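Local structure of mialostatin (Ixodes ricinus, 6ZTK) at residues 46-51 / 97-102. The protein inhibits papain-like cysteine proteases, among them the tick's own midgut cathepsins L, B and C and several host cathepsins, and so curbs digestion of blood proteins. Sequence-based numbering, arbitrary orientation. Where two conformers were deposited one is given.
With SO4 (sulfate ion), chain D.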
loop_
_atom_site.group_PDB
_atom_site.type_symbol
_atom_site.label_atom_id
_atom_site.label_comp_id
_atom_site.label_asym_id
_atom_site.label_seq_id
_atom_site.Cartn_x
_atom_site.Cartn_y
_atom_site.Cartn_z
ATOM N N LEU A 46 -2.753 4.595 4.272
ATOM C CA LEU A 46 -1.578 4.878 3.437
ATOM C C LEU A 46 -1.168 3.661 2.607
ATOM O O LEU A 46 -0.683 3.831 1.469
ATOM C CB LEU A 46 -0.414 5.356 4.318
ATOM C CG LEU A 46 -0.609 6.737 4.883
ATOM C CD1 LEU A 46 0.428 7.011 5.964
ATOM C CD2 LEU A 46 -0.462 7.735 3.751
ATOM N N ALA A 47 -1.281 2.445 3.131
ATOM C CA ALA A 47 -0.990 1.253 2.317
ATOM C C ALA A 47 -1.941 1.119 1.146
ATOM O O ALA A 47 -1.535 0.791 0.042
ATOM C CB ALA A 47 -0.987 0.018 3.212
ATOM N N HIS A 48 -3.225 1.402 1.388
ATOM C CA HIS A 48 -4.209 1.385 0.283
ATOM C C HIS A 48 -3.844 2.486 -0.734
ATOM O O HIS A 48 -3.932 2.235 -1.940
ATOM C CB HIS A 48 -5.621 1.548 0.814
ATOM C CG HIS A 48 -6.189 0.267 1.333
ATOM N ND1 HIS A 48 -6.613 -0.754 0.485
ATOM C CD2 HIS A 48 -6.393 -0.174 2.600
ATOM C CE1 HIS A 48 -6.980 -1.798 1.242
ATOM N NE2 HIS A 48 -6.838 -1.483 2.530
ATOM N N TYR A 49 -3.412 3.644 -0.246
ATOM C CA TYR A 49 -2.958 4.683 -1.188
ATOM C C TYR A 49 -1.839 4.115 -2.074
ATOM O O TYR A 49 -1.839 4.231 -3.291
ATOM C CB TYR A 49 -2.551 5.980 -0.516
ATOM C CG TYR A 49 -1.985 6.920 -1.519
ATOM C CD1 TYR A 49 -2.784 7.541 -2.473
ATOM C CD2 TYR A 49 -0.621 7.182 -1.540
ATOM C CE1 TYR A 49 -2.224 8.400 -3.428
ATOM C CE2 TYR A 49 -0.081 8.052 -2.465
ATOM C CZ TYR A 49 -0.865 8.600 -3.440
ATOM O OH TYR A 49 -0.272 9.459 -4.365
ATOM N N ALA A 50 -0.841 3.470 -1.453
ATOM C CA ALA A 50 0.312 2.968 -2.194
ATOM C C ALA A 50 -0.158 2.008 -3.272
ATOM O O ALA A 50 0.267 2.060 -4.407
ATOM C CB ALA A 50 1.281 2.301 -1.235
ATOM N N VAL A 51 -1.006 1.021 -2.926
ATOM C CA VAL A 51 -1.437 -0.007 -3.940
ATOM C C VAL A 51 -2.224 0.667 -5.063
ATOM O O VAL A 51 -2.099 0.208 -6.205
ATOM C CB VAL A 51 -2.271 -1.197 -3.395
ATOM C CG1 VAL A 51 -1.512 -1.951 -2.340
ATOM C CG2 VAL A 51 -3.685 -0.893 -2.962
ATOM N N VAL A 97 -12.478 3.029 -13.114
ATOM C CA VAL A 97 -12.877 2.939 -11.675
ATOM C C VAL A 97 -11.844 3.685 -10.826
ATOM O O VAL A 97 -10.694 3.521 -11.046
ATOM C CB VAL A 97 -13.023 1.472 -11.201
ATOM C CG1 VAL A 97 -11.697 0.719 -11.039
ATOM C CG2 VAL A 97 -13.782 1.402 -9.895
ATOM N N GLU A 98 -12.295 4.471 -9.852
ATOM C CA GLU A 98 -11.433 5.001 -8.773
ATOM C C GLU A 98 -11.127 3.856 -7.795
ATOM O O GLU A 98 -12.094 3.208 -7.314
ATOM C CB GLU A 98 -12.223 6.137 -8.114
ATOM C CG GLU A 98 -11.487 6.932 -7.061
ATOM C CD GLU A 98 -12.385 7.905 -6.290
ATOM O OE1 GLU A 98 -13.511 8.222 -6.767
ATOM O OE2 GLU A 98 -11.974 8.335 -5.195
ATOM N N TYR A 99 -9.850 3.626 -7.426
ATOM C CA TYR A 99 -9.521 2.596 -6.408
ATOM C C TYR A 99 -10.127 3.056 -5.084
ATOM O O TYR A 99 -9.933 4.228 -4.694
ATOM C CB TYR A 99 -8.004 2.401 -6.254
ATOM C CG TYR A 99 -7.637 1.412 -5.172
ATOM C CD1 TYR A 99 -7.578 1.811 -3.843
ATOM C CD2 TYR A 99 -7.430 0.078 -5.471
ATOM C CE1 TYR A 99 -7.334 0.908 -2.822
ATOM C CE2 TYR A 99 -7.216 -0.842 -4.458
ATOM C CZ TYR A 99 -7.175 -0.428 -3.143
ATOM O OH TYR A 99 -6.925 -1.322 -2.144
ATOM N N SER A 100 -10.729 2.123 -4.356
ATOM C CA SER A 100 -11.031 2.238 -2.909
ATOM C C SER A 100 -10.976 0.856 -2.272
ATOM O O SER A 100 -11.149 -0.167 -2.971
ATOM C CB SER A 100 -12.393 2.903 -2.687
ATOM O OG SER A 100 -13.435 1.979 -2.974
ATOM N N LYS A 101 -10.629 0.812 -0.964
ATOM C CA LYS A 101 -10.619 -0.420 -0.161
ATOM C C LYS A 101 -12.013 -1.083 -0.257
ATOM O O LYS A 101 -12.083 -2.297 -0.434
ATOM C CB LYS A 101 -10.308 -0.086 1.312
ATOM C CG LYS A 101 -10.568 -1.234 2.291
ATOM C CD LYS A 101 -10.194 -0.903 3.718
ATOM C CE LYS A 101 -10.616 -1.962 4.717
ATOM N NZ LYS A 101 -10.662 -1.413 6.098
ATOM N N GLU A 102 -13.030 -0.302 -0.092
ATOM C CA GLU A 102 -14.421 -0.883 -0.082
ATOM C C GLU A 102 -14.774 -1.574 -1.431
ATOM O O GLU A 102 -15.300 -2.752 -1.502
ATOM C CB GLU A 102 -15.412 0.253 0.177
ATOM C CG GLU A 102 -15.030 1.108 1.365
ATOM C CD GLU A 102 -14.577 2.517 0.997
ATOM O OE1 GLU A 102 -13.363 2.758 0.754
ATOM O OE2 GLU A 102 -15.475 3.387 0.911
HETATM S S SO4 D . -6.915 -2.981 5.578
HETATM O O1 SO4 D . -6.809 -3.409 4.202
HETATM O O2 SO4 D . -5.648 -3.165 6.260
HETATM O O3 SO4 D . -7.925 -3.785 6.217
HETATM O O4 SO4 D . -7.301 -1.585 5.649
#
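In this cystatin fold the helix 41-52 meets the long excursion between strands 78-92 and 113-122 through His48, which touches Tyr99 and Lys101. The His48 ring is bonded at two corners. At one, His48 ND1 and Tyr99 OH lie 2.7 Å apart in a hydrogen bond bent to 156°, each near the plane of the other's ring; either could be the donor. At the other, His48 NE2 donates to O1 of a sulfate ion, probably from the crystallisation liquor, at 2.6 Å. The His48 and Tyr99 rings meet rim to rim, neither over the other's face, their planes 30° apart. Over one face of the imidazole sits Lys101 CB, 3.8 Å from the His48 ring centroid in a CH-pi contact. From there the extended lysine chain runs past His48 NE2, and Lys101 NZ reaches sulfate O4 in a weak hydrogen bond of 3.4 Å. Tyr99 holds CG anti to its own nitrogen (chi1 177°), which extends the phenol across to His48; in the conformer given, Val51 CG2 lies obliquely against Tyr99 CZ (3.5 Å). Thr63 OG1, on strand 60-74, also hydrogen-bonds Tyr99 OH, so this hydroxyl links loop, helix and sheet. The same helix packs on the curved antiparallel sheet, with Ala47 and Val51 on Val64 and Phe84, the hallmark of the cystatin fold.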